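Local coordinates for protein ecto-NAD+ glycohydrolase (CD38 molecule) (Bos taurus, PDB 3GC6) that belongs to the ADP-ribosyl cyclase family of CD38-like ectoproteins, pairing a mostly helical part with a parallel beta-sheet part, at residues L8-T17 / G117-G125; T105-D116 / F149-F157. The protein carries 1 engineered substitution. One frame throughout, in Å; residues are numbered along the deposited sequence.

Contact 1: residues L8-T17 / G117-G125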
loop_
_atom_site.group_PDB
_atom_site.type_symbol
_atom_site.label_atom_id
_atom_site.label_comp_id
_atom_site.label_asym_id
_atom_site.label_seq_id
_atom_site.Cartn_x
_atom_site.Cartn_y
_atom_site.Cartn_z
ATOM N N LEU A 8 -8.938 -35.085 12.021
ATOM C CA LEU A 8 -8.357 -33.717 12.087
ATOM C C LEU A 8 -7.598 -33.409 13.375
ATOM O O LEU A 8 -6.761 -32.495 13.419
ATOM C CB LEU A 8 -9.445 -32.665 11.875
ATOM C CG LEU A 8 -10.099 -32.759 10.500
ATOM C CD1 LEU A 8 -11.222 -31.753 10.412
ATOM C CD2 LEU A 8 -9.076 -32.485 9.409
ATOM N N ASN A 9 -7.895 -34.166 14.423
ATOM C CA ASN A 9 -7.261 -33.921 15.703
ATOM C C ASN A 9 -6.056 -34.821 15.950
ATOM O O ASN A 9 -5.602 -34.932 17.077
ATOM C CB ASN A 9 -8.279 -34.076 16.846
ATOM C CG ASN A 9 -7.777 -33.501 18.156
ATOM O OD1 ASN A 9 -7.089 -32.467 18.172
ATOM N ND2 ASN A 9 -8.122 -34.161 19.279
ATOM N N ARG A 10 -5.522 -35.445 14.896
ATOM C CA ARG A 10 -4.455 -36.427 15.045
ATOM C C ARG A 10 -3.085 -35.857 15.410
ATOM O O ARG A 10 -2.195 -36.605 15.852
ATOM C CB ARG A 10 -4.331 -37.268 13.772
ATOM C CG ARG A 10 -3.820 -36.516 12.556
ATOM C CD ARG A 10 -3.972 -37.355 11.288
ATOM N NE ARG A 10 -3.494 -36.681 10.076
ATOM C CZ ARG A 10 -4.221 -35.825 9.349
ATOM N NH1 ARG A 10 -5.465 -35.514 9.703
ATOM N NH2 ARG A 10 -3.712 -35.283 8.257
ATOM N N TRP A 11 -2.896 -34.557 15.199
ATOM C CA TRP A 11 -1.601 -33.969 15.452
ATOM C C TRP A 11 -1.400 -33.580 16.913
ATOM O O TRP A 11 -2.360 -33.422 17.667
ATOM C CB TRP A 11 -1.428 -32.726 14.569
ATOM C CG TRP A 11 -1.628 -32.995 13.110
ATOM C CD1 TRP A 11 -2.607 -32.465 12.297
ATOM C CD2 TRP A 11 -0.821 -33.837 12.271
ATOM N NE1 TRP A 11 -2.445 -32.918 11.001
ATOM C CE2 TRP A 11 -1.374 -33.779 10.967
ATOM C CE3 TRP A 11 0.315 -34.622 12.493
ATOM C CZ2 TRP A 11 -0.822 -34.484 9.883
ATOM C CZ3 TRP A 11 0.852 -35.335 11.427
ATOM C CH2 TRP A 11 0.283 -35.256 10.135
ATOM N N HIS A 12 -0.140 -33.379 17.292
ATOM C CA HIS A 12 0.211 -33.013 18.672
ATOM C C HIS A 12 0.318 -31.500 18.916
ATOM O O HIS A 12 0.412 -31.048 20.068
ATOM C CB HIS A 12 1.533 -33.671 19.070
ATOM C CG HIS A 12 1.455 -35.162 19.157
ATOM N ND1 HIS A 12 1.561 -35.981 18.055
ATOM C CD2 HIS A 12 1.262 -35.982 20.220
ATOM C CE1 HIS A 12 1.439 -37.244 18.430
ATOM N NE2 HIS A 12 1.258 -37.272 19.741
ATOM N N GLY A 13 0.315 -30.706 17.847
ATOM C CA GLY A 13 0.401 -29.273 18.022
ATOM C C GLY A 13 -0.955 -28.584 17.990
ATOM O O GLY A 13 -1.960 -29.153 17.562
ATOM N N ALA A 14 -0.999 -27.353 18.469
ATOM C CA ALA A 14 -2.234 -26.609 18.459
ATOM C C ALA A 14 -2.739 -26.359 17.019
ATOM O O ALA A 14 -1.958 -26.245 16.058
ATOM C CB ALA A 14 -2.036 -25.273 19.185
ATOM N N GLY A 15 -4.052 -26.295 16.881
ATOM C CA GLY A 15 -4.655 -26.039 15.599
ATOM C C GLY A 15 -4.404 -24.661 15.020
ATOM O O GLY A 15 -3.898 -23.765 15.692
ATOM N N SER A 16 -4.745 -24.515 13.742
ATOM C CA SER A 16 -4.597 -23.234 13.060
ATOM C C SER A 16 -5.317 -22.112 13.782
ATOM O O SER A 16 -6.396 -22.306 14.381
ATOM C CB SER A 16 -5.142 -23.300 11.630
ATOM O OG SER A 16 -4.468 -24.282 10.861
ATOM N N THR A 17 -4.729 -20.928 13.729
ATOM C CA THR A 17 -5.377 -19.728 14.262
ATOM C C THR A 17 -6.728 -19.535 13.577
ATOM O O THR A 17 -6.817 -19.567 12.352
ATOM C CB THR A 17 -4.513 -18.512 13.985
ATOM O OG1 THR A 17 -3.215 -18.726 14.562
ATOM C CG2 THR A 17 -5.144 -17.265 14.640
ATOM N N GLY A 117 3.242 -15.056 15.496
ATOM C CA GLY A 117 2.270 -15.513 16.490
ATOM C C GLY A 117 1.151 -16.393 15.972
ATOM O O GLY A 117 0.351 -16.899 16.781
ATOM N N LEU A 118 1.076 -16.594 14.656
ATOM C CA LEU A 118 0.003 -17.414 14.094
ATOM C C LEU A 118 0.416 -18.885 13.928
ATOM O O LEU A 118 1.617 -19.237 13.952
ATOM C CB LEU A 118 -0.465 -16.887 12.740
ATOM C CG LEU A 118 -0.774 -15.392 12.691
ATOM C CD1 LEU A 118 -1.364 -14.996 11.322
ATOM C CD2 LEU A 118 -1.754 -15.030 13.819
ATOM N N ARG A 119 -0.607 -19.726 13.773
ATOM C CA ARG A 119 -0.457 -21.149 13.484
ATOM C C ARG A 119 -1.260 -21.451 12.232
ATOM O O ARG A 119 -2.310 -20.856 12.004
ATOM C CB ARG A 119 -1.006 -21.977 14.652
ATOM C CG ARG A 119 -0.348 -21.674 15.990
ATOM C CD ARG A 119 1.127 -21.996 15.920
ATOM N NE ARG A 119 1.840 -21.787 17.176
ATOM C CZ ARG A 119 1.935 -22.696 18.139
ATOM N NH1 ARG A 119 1.353 -23.883 17.994
ATOM N NH2 ARG A 119 2.616 -22.421 19.247
ATOM N N TRP A 120 -0.765 -22.373 11.409
ATOM C CA TRP A 120 -1.558 -22.803 10.287
ATOM C C TRP A 120 -1.112 -24.134 9.762
ATOM O O TRP A 120 0.059 -24.523 9.876
ATOM C CB TRP A 120 -1.505 -21.770 9.163
ATOM C CG TRP A 120 -0.095 -21.559 8.559
ATOM C CD1 TRP A 120 0.438 -22.188 7.481
ATOM C CD2 TRP A 120 0.915 -20.653 9.036
ATOM N NE1 TRP A 120 1.725 -21.729 7.225
ATOM C CE2 TRP A 120 2.037 -20.784 8.174
ATOM C CE3 TRP A 120 0.986 -19.756 10.105
ATOM C CZ2 TRP A 120 3.197 -20.043 8.343
ATOM C CZ3 TRP A 120 2.136 -19.005 10.265
ATOM C CH2 TRP A 120 3.222 -19.149 9.384
ATOM N N CYS A 121 -2.085 -24.839 9.218
ATOM C CA CYS A 121 -1.836 -26.079 8.477
ATOM C C CYS A 121 -3.115 -26.415 7.716
ATOM O O CYS A 121 -4.198 -25.910 8.060
ATOM C CB CYS A 121 -1.405 -27.223 9.415
ATOM S SG CYS A 121 -2.698 -27.823 10.602
ATOM N N GLY A 122 -2.981 -27.262 6.700
ATOM C CA GLY A 122 -4.128 -27.717 5.929
ATOM C C GLY A 122 -4.353 -29.207 6.082
ATOM O O GLY A 122 -3.766 -29.862 6.945
ATOM N N GLU A 123 -5.188 -29.748 5.199
ATOM C CA GLU A 123 -5.597 -31.145 5.290
ATOM C C GLU A 123 -5.809 -31.590 3.838
ATOM O O GLU A 123 -6.444 -30.882 3.080
ATOM C CB GLU A 123 -6.902 -31.215 6.093
ATOM C CG GLU A 123 -7.638 -32.552 6.008
ATOM C CD GLU A 123 -7.066 -33.630 6.896
ATOM O OE1 GLU A 123 -5.990 -33.453 7.519
ATOM O OE2 GLU A 123 -7.712 -34.697 6.968
ATOM N N PRO A 124 -5.257 -32.738 3.444
ATOM C CA PRO A 124 -5.444 -33.161 2.041
ATOM C C PRO A 124 -6.937 -33.336 1.734
ATOM O O PRO A 124 -7.693 -33.817 2.572
ATOM C CB PRO A 124 -4.692 -34.487 1.965
ATOM C CG PRO A 124 -3.617 -34.353 3.033
ATOM C CD PRO A 124 -4.303 -33.592 4.164
ATOM N N GLY A 125 -7.364 -32.858 0.569
ATOM C CA GLY A 125 -8.781 -32.947 0.168
ATOM C C GLY A 125 -9.702 -31.888 0.761
ATOM O O GLY A 125 -10.942 -31.924 0.568
HETATM O O HOH W 1 -4.325 -31.727 8.911
HETATM O O HOH W 2 0.494 -25.449 15.760
HETATM O O HOH W 3 1.249 -26.343 19.710
#

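Contact 2: residues T105-D116 / F149-F157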
loop_
_atom_site.group_PDB
_atom_site.type_symbol
_atom_site.label_atom_id
_atom_site.label_comp_id
_atom_site.label_asym_id
_atom_site.label_seq_id
_atom_site.Cartn_x
_atom_site.Cartn_y
_atom_site.Cartn_z
ATOM N N THR A 105 13.609 -6.522 12.801
ATOM C CA THR A 105 13.763 -7.973 12.966
ATOM C C THR A 105 13.030 -8.710 11.830
ATOM O O THR A 105 12.343 -8.074 11.027
ATOM C CB THR A 105 13.165 -8.497 14.297
ATOM O OG1 THR A 105 11.745 -8.321 14.286
ATOM C CG2 THR A 105 13.759 -7.730 15.503
ATOM N N LEU A 106 13.145 -10.041 11.841
ATOM C CA LEU A 106 12.452 -10.858 10.846
ATOM C C LEU A 106 10.954 -10.593 10.941
ATOM O O LEU A 106 10.259 -10.577 9.932
ATOM C CB LEU A 106 12.757 -12.333 11.101
ATOM C CG LEU A 106 12.161 -13.357 10.117
ATOM C CD1 LEU A 106 12.629 -13.048 8.710
ATOM C CD2 LEU A 106 12.513 -14.781 10.541
ATOM N N GLU A 107 10.463 -10.399 12.163
ATOM C CA GLU A 107 9.033 -10.184 12.377
ATOM C C GLU A 107 8.575 -8.788 11.995
ATOM O O GLU A 107 7.383 -8.478 12.072
ATOM C CB GLU A 107 8.676 -10.521 13.830
ATOM C CG GLU A 107 8.919 -11.956 14.214
ATOM C CD GLU A 107 10.401 -12.313 14.392
ATOM O OE1 GLU A 107 11.217 -11.421 14.694
ATOM O OE2 GLU A 107 10.765 -13.488 14.279
ATOM N N ASP A 108 9.515 -7.948 11.550
ATOM C CA ASP A 108 9.197 -6.612 11.071
ATOM C C ASP A 108 9.213 -6.526 9.535
ATOM O O ASP A 108 8.987 -5.466 8.965
ATOM C CB ASP A 108 10.160 -5.587 11.680
ATOM C CG ASP A 108 10.052 -5.510 13.193
ATOM O OD1 ASP A 108 8.898 -5.316 13.687
ATOM O OD2 ASP A 108 11.094 -5.608 13.891
ATOM N N THR A 109 9.549 -7.638 8.856
ATOM C CA THR A 109 9.381 -7.704 7.407
ATOM C C THR A 109 7.884 -7.893 7.127
ATOM O O THR A 109 7.124 -8.259 8.032
ATOM C CB THR A 109 10.156 -8.914 6.808
ATOM O OG1 THR A 109 9.657 -10.155 7.325
ATOM C CG2 THR A 109 11.661 -8.778 7.128
ATOM N N LEU A 110 7.452 -7.690 5.878
ATOM C CA LEU A 110 6.015 -7.859 5.575
ATOM C C LEU A 110 5.538 -9.265 5.956
ATOM O O LEU A 110 4.579 -9.447 6.729
ATOM C CB LEU A 110 5.750 -7.588 4.102
ATOM C CG LEU A 110 4.284 -7.483 3.659
ATOM C CD1 LEU A 110 4.175 -6.674 2.351
ATOM C CD2 LEU A 110 3.700 -8.877 3.466
ATOM N N LEU A 111 6.246 -10.270 5.436
ATOM C CA LEU A 111 5.791 -11.641 5.662
ATOM C C LEU A 111 5.919 -12.044 7.143
ATOM O O LEU A 111 5.084 -12.805 7.661
ATOM C CB LEU A 111 6.534 -12.634 4.732
ATOM C CG LEU A 111 6.180 -12.463 3.250
ATOM C CD1 LEU A 111 6.989 -13.453 2.407
ATOM C CD2 LEU A 111 4.638 -12.683 3.012
ATOM N N GLY A 112 7.022 -11.617 7.787
ATOM C CA GLY A 112 7.212 -11.908 9.211
ATOM C C GLY A 112 6.107 -11.268 10.037
ATOM O O GLY A 112 5.632 -11.846 11.023
ATOM N N TYR A 113 5.715 -10.063 9.655
ATOM C CA TYR A 113 4.640 -9.374 10.342
ATOM C C TYR A 113 3.302 -10.090 10.165
ATOM O O TYR A 113 2.536 -10.253 11.130
ATOM C CB TYR A 113 4.576 -7.921 9.832
ATOM C CG TYR A 113 3.541 -7.061 10.527
ATOM C CD1 TYR A 113 3.861 -6.398 11.694
ATOM C CD2 TYR A 113 2.264 -6.887 10.001
ATOM C CE1 TYR A 113 2.908 -5.591 12.348
ATOM C CE2 TYR A 113 1.313 -6.075 10.637
ATOM C CZ TYR A 113 1.646 -5.445 11.814
ATOM O OH TYR A 113 0.712 -4.629 12.463
ATOM N N LEU A 114 3.007 -10.532 8.944
ATOM C CA LEU A 114 1.751 -11.271 8.744
ATOM C C LEU A 114 1.682 -12.513 9.644
ATOM O O LEU A 114 0.639 -12.804 10.214
ATOM C CB LEU A 114 1.615 -11.741 7.297
ATOM C CG LEU A 114 0.884 -10.863 6.305
ATOM C CD1 LEU A 114 1.121 -9.384 6.503
ATOM C CD2 LEU A 114 1.055 -11.370 4.817
ATOM N N ALA A 115 2.792 -13.265 9.721
ATOM C CA ALA A 115 2.770 -14.611 10.302
ATOM C C ALA A 115 3.056 -14.655 11.796
ATOM O O ALA A 115 2.764 -15.630 12.447
ATOM C CB ALA A 115 3.787 -15.478 9.543
ATOM N N ASP A 116 3.601 -13.572 12.361
ATOM C CA ASP A 116 4.079 -13.607 13.741
ATOM C C ASP A 116 2.961 -14.033 14.686
ATOM O O ASP A 116 1.873 -13.429 14.671
ATOM C CB ASP A 116 4.542 -12.198 14.137
ATOM C CG ASP A 116 5.376 -12.183 15.425
ATOM O OD1 ASP A 116 5.827 -13.233 15.890
ATOM O OD2 ASP A 116 5.583 -11.069 15.941
ATOM N N PHE A 149 8.062 -22.461 6.829
ATOM C CA PHE A 149 7.914 -21.031 6.520
ATOM C C PHE A 149 9.011 -20.235 7.240
ATOM O O PHE A 149 9.724 -19.415 6.636
ATOM C CB PHE A 149 6.550 -20.528 6.997
ATOM C CG PHE A 149 6.416 -19.040 6.934
ATOM C CD1 PHE A 149 6.071 -18.398 5.736
ATOM C CD2 PHE A 149 6.650 -18.278 8.065
ATOM C CE1 PHE A 149 5.943 -16.958 5.690
ATOM C CE2 PHE A 149 6.536 -16.872 8.022
ATOM C CZ PHE A 149 6.176 -16.234 6.841
ATOM N N TRP A 150 9.141 -20.447 8.549
ATOM C CA TRP A 150 10.099 -19.605 9.293
ATOM C C TRP A 150 11.538 -19.950 8.882
ATOM O O TRP A 150 12.415 -19.089 8.919
ATOM C CB TRP A 150 9.870 -19.753 10.800
ATOM C CG TRP A 150 8.624 -19.053 11.212
ATOM C CD1 TRP A 150 7.455 -19.633 11.615
ATOM C CD2 TRP A 150 8.406 -17.634 11.272
ATOM N NE1 TRP A 150 6.504 -18.665 11.909
ATOM C CE2 TRP A 150 7.076 -17.422 11.691
ATOM C CE3 TRP A 150 9.196 -16.517 10.968
ATOM C CZ2 TRP A 150 6.538 -16.121 11.860
ATOM C CZ3 TRP A 150 8.665 -15.246 11.114
ATOM C CH2 TRP A 150 7.345 -15.046 11.557
ATOM N N GLU A 151 11.770 -21.209 8.518
ATOM C CA GLU A 151 13.105 -21.620 8.072
ATOM C C GLU A 151 13.443 -20.897 6.768
ATOM O O GLU A 151 14.531 -20.299 6.647
ATOM C CB GLU A 151 13.144 -23.158 7.943
ATOM C CG GLU A 151 14.132 -23.808 7.018
ATOM C CD GLU A 151 13.650 -25.244 6.699
ATOM O OE1 GLU A 151 13.292 -25.971 7.658
ATOM O OE2 GLU A 151 13.561 -25.628 5.519
ATOM N N VAL A 152 12.556 -20.929 5.769
ATOM C CA VAL A 152 12.920 -20.338 4.497
ATOM C C VAL A 152 12.920 -18.806 4.596
ATOM O O VAL A 152 13.765 -18.137 3.987
ATOM C CB VAL A 152 12.043 -20.851 3.325
ATOM C CG1 VAL A 152 10.617 -20.519 3.545
ATOM C CG2 VAL A 152 12.579 -20.289 1.983
ATOM N N LEU A 153 11.988 -18.251 5.362
ATOM C CA LEU A 153 12.024 -16.795 5.547
ATOM C C LEU A 153 13.340 -16.393 6.196
ATOM O O LEU A 153 13.947 -15.380 5.816
ATOM C CB LEU A 153 10.851 -16.277 6.388
ATOM C CG LEU A 153 10.477 -14.809 6.134
ATOM C CD1 LEU A 153 9.882 -14.605 4.718
ATOM C CD2 LEU A 153 9.536 -14.326 7.228
ATOM N N SER A 154 13.750 -17.168 7.187
ATOM C CA SER A 154 15.029 -16.891 7.906
ATOM C C SER A 154 16.223 -16.934 6.968
ATOM O O SER A 154 17.135 -16.094 7.039
ATOM C CB SER A 154 15.254 -17.932 9.010
ATOM O OG SER A 154 14.389 -17.705 10.094
ATOM N N GLU A 155 16.261 -17.949 6.109
ATOM C CA GLU A 155 17.362 -18.070 5.115
ATOM C C GLU A 155 17.432 -16.871 4.216
ATOM O O GLU A 155 18.512 -16.314 3.986
ATOM C CB GLU A 155 17.175 -19.325 4.250
ATOM C CG GLU A 155 17.331 -20.606 5.033
ATOM C CD GLU A 155 17.270 -21.853 4.154
ATOM O OE1 GLU A 155 16.735 -21.776 3.035
ATOM O OE2 GLU A 155 17.733 -22.923 4.608
ATOM N N ARG A 156 16.281 -16.447 3.689
ATOM C CA ARG A 156 16.287 -15.359 2.721
ATOM C C ARG A 156 16.673 -14.051 3.427
ATOM O O ARG A 156 17.440 -13.249 2.896
ATOM C CB ARG A 156 14.952 -15.263 2.008
ATOM C CG ARG A 156 14.642 -16.505 1.151
ATOM C CD ARG A 156 15.542 -16.542 -0.092
ATOM N NE ARG A 156 15.252 -15.415 -0.976
ATOM C CZ ARG A 156 14.382 -15.469 -1.991
ATOM N NH1 ARG A 156 13.730 -16.598 -2.236
ATOM N NH2 ARG A 156 14.160 -14.396 -2.744
ATOM N N PHE A 157 16.199 -13.881 4.670
ATOM C CA PHE A 157 16.507 -12.701 5.504
ATOM C C PHE A 157 18.031 -12.649 5.746
ATOM O O PHE A 157 18.653 -11.594 5.580
ATOM C CB PHE A 157 15.730 -12.903 6.811
ATOM C CG PHE A 157 15.885 -11.808 7.856
ATOM C CD1 PHE A 157 15.267 -10.564 7.695
ATOM C CD2 PHE A 157 16.493 -12.098 9.082
ATOM C CE1 PHE A 157 15.342 -9.586 8.722
ATOM C CE2 PHE A 157 16.574 -11.128 10.100
ATOM C CZ PHE A 157 16.008 -9.878 9.914
HETATM O O HOH W 4 3.983 -18.066 13.276
#

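Contact 1: residues L8-T17 / G117-G125
The Arg10 guanidinium meets Glu123 at its edge, in its own plane, while the indole nitrogen of Trp11 lies over the centre of one of its faces. Both terminal nitrogens grip a single oxygen end-on: Arg10 NH1 and NH2 each stand 3.0 Å from Glu123 OE1. NH1 takes the syn lone pair, whereas NH2 arrives on the same syn side but 25° out of the carboxylate plane; the two flat groups are turned 58° apart. NH1 is shared with the carbonyl of Gly7. The Arg10 chain runs extended from CG to NE, with CG over the centre of a Trp11 ring face, and at the indole edge a water accepts from Trp11 NE1 and donates to Gly122 O and Glu123 OE1. Leu8 CD2 lies over one face of the Glu123 carboxylate, 3.4 Å from Glu123 CD.

Further along, two hydroxyls do the work, that of buried Ser16 and that of Thr17. Thr17 and Arg119 bond reciprocally: Arg119 N gives to Thr17 OG1 (2.9 Å), and Thr17 N to Arg119 O (3.0 Å). Thr17 OG1 lies beside its own backbone N (chi1 -57°), which brings both polar groups to one side for this exchange. Ser16 OG accepts from Cys121 N at 2.9 Å and is also hydrogen-bonded to Asn130 O. Two waters link Arg119 NH1 to the backbone of Ala14.

Cys121 is disulfide-bonded to Cys134, whose strand 133-134 pairs antiparallel with strand 13-14. The arrangement is thus an N-terminal segment laced onto a disulfide-braced loop, at the edge of the helical part of an ADP-ribosyl cyclase fold.

Contact 2: residues T105-D116 / F149-F157
Leu106 presents its two methyls to different partners of helix 149-157. CD1 sits over the face of the Phe157 ring, a CH-pi contact 4.0 Å from Leu106 CD1 to the ring centroid and 28° off the normal, while CD2 lies at the edge of the Trp150 indole, 3.8 Å from Trp150 CE3. With CG swung away from the backbone nitrogen (chi1 -178°), the side chain fits between these rings and also rests on Leu153 CD2.

Trp150 turns its benzene edge toward helix 110-115: CH2 is 3.7 Å from Gly112 O in the ring plane. Phe149 CE2 lies over the centre of one face of the Trp150 indole, and Ala115 CB fills the corner between the two aromatics, 3.4 Å from Phe149 CE2. At the pyrrole end a water bridges Trp150 NE1 (2.9 Å) to Ala115 O. Leu153 splits its methyls, CD1 going to Leu111 and CD2 to Leu106 and the backbone nitrogen of Gly112.

Thr109 and Ser154 bond their hydroxyls to backbone within their own segments. Thr109, the N-cap, accepts from Gly112 N and donates from OG1 to Leu106 O (2.7 Å) in the carbonyl plane, fixing the turn that carries Leu106. Ser154 OG donates to Trp150 O and has a second partner in Gln187.

The short helical segments run nearly antiparallel, at 154°, with axes 11.1 Å apart at closest approach. Phe157 also meets Phe86 of strand 85-88. This is a 3-10 turn and the N-capped helix after it packed on an antiparallel helix, a buried aromatic-aliphatic seam in the ADP-ribosyl cyclase fold, reaching toward the parallel sheet.

Overall arrangement
The two contacts contrast periphery with interior. Contact 2 is buried, its centre about 5 Å from the centre of the chain, and is held by apolar and aromatic packing of a 3-10 turn and helix on a second helix; contact 1, its centre about 20 Å from that of the chain, is only partly buried and joins irregular segments through a salt bridge, backbone-to-hydroxyl bonds and waters. Yet they are continuous: residues 117-125 directly follow 105-116, and the segments alternate along the chain. Trp120 makes the junction, its ring packing against Phe149, Ala115 and Trp150, while its backbone neighbours bond to the N-terminal segment. Neither contact involves the other protein chain of the assembly.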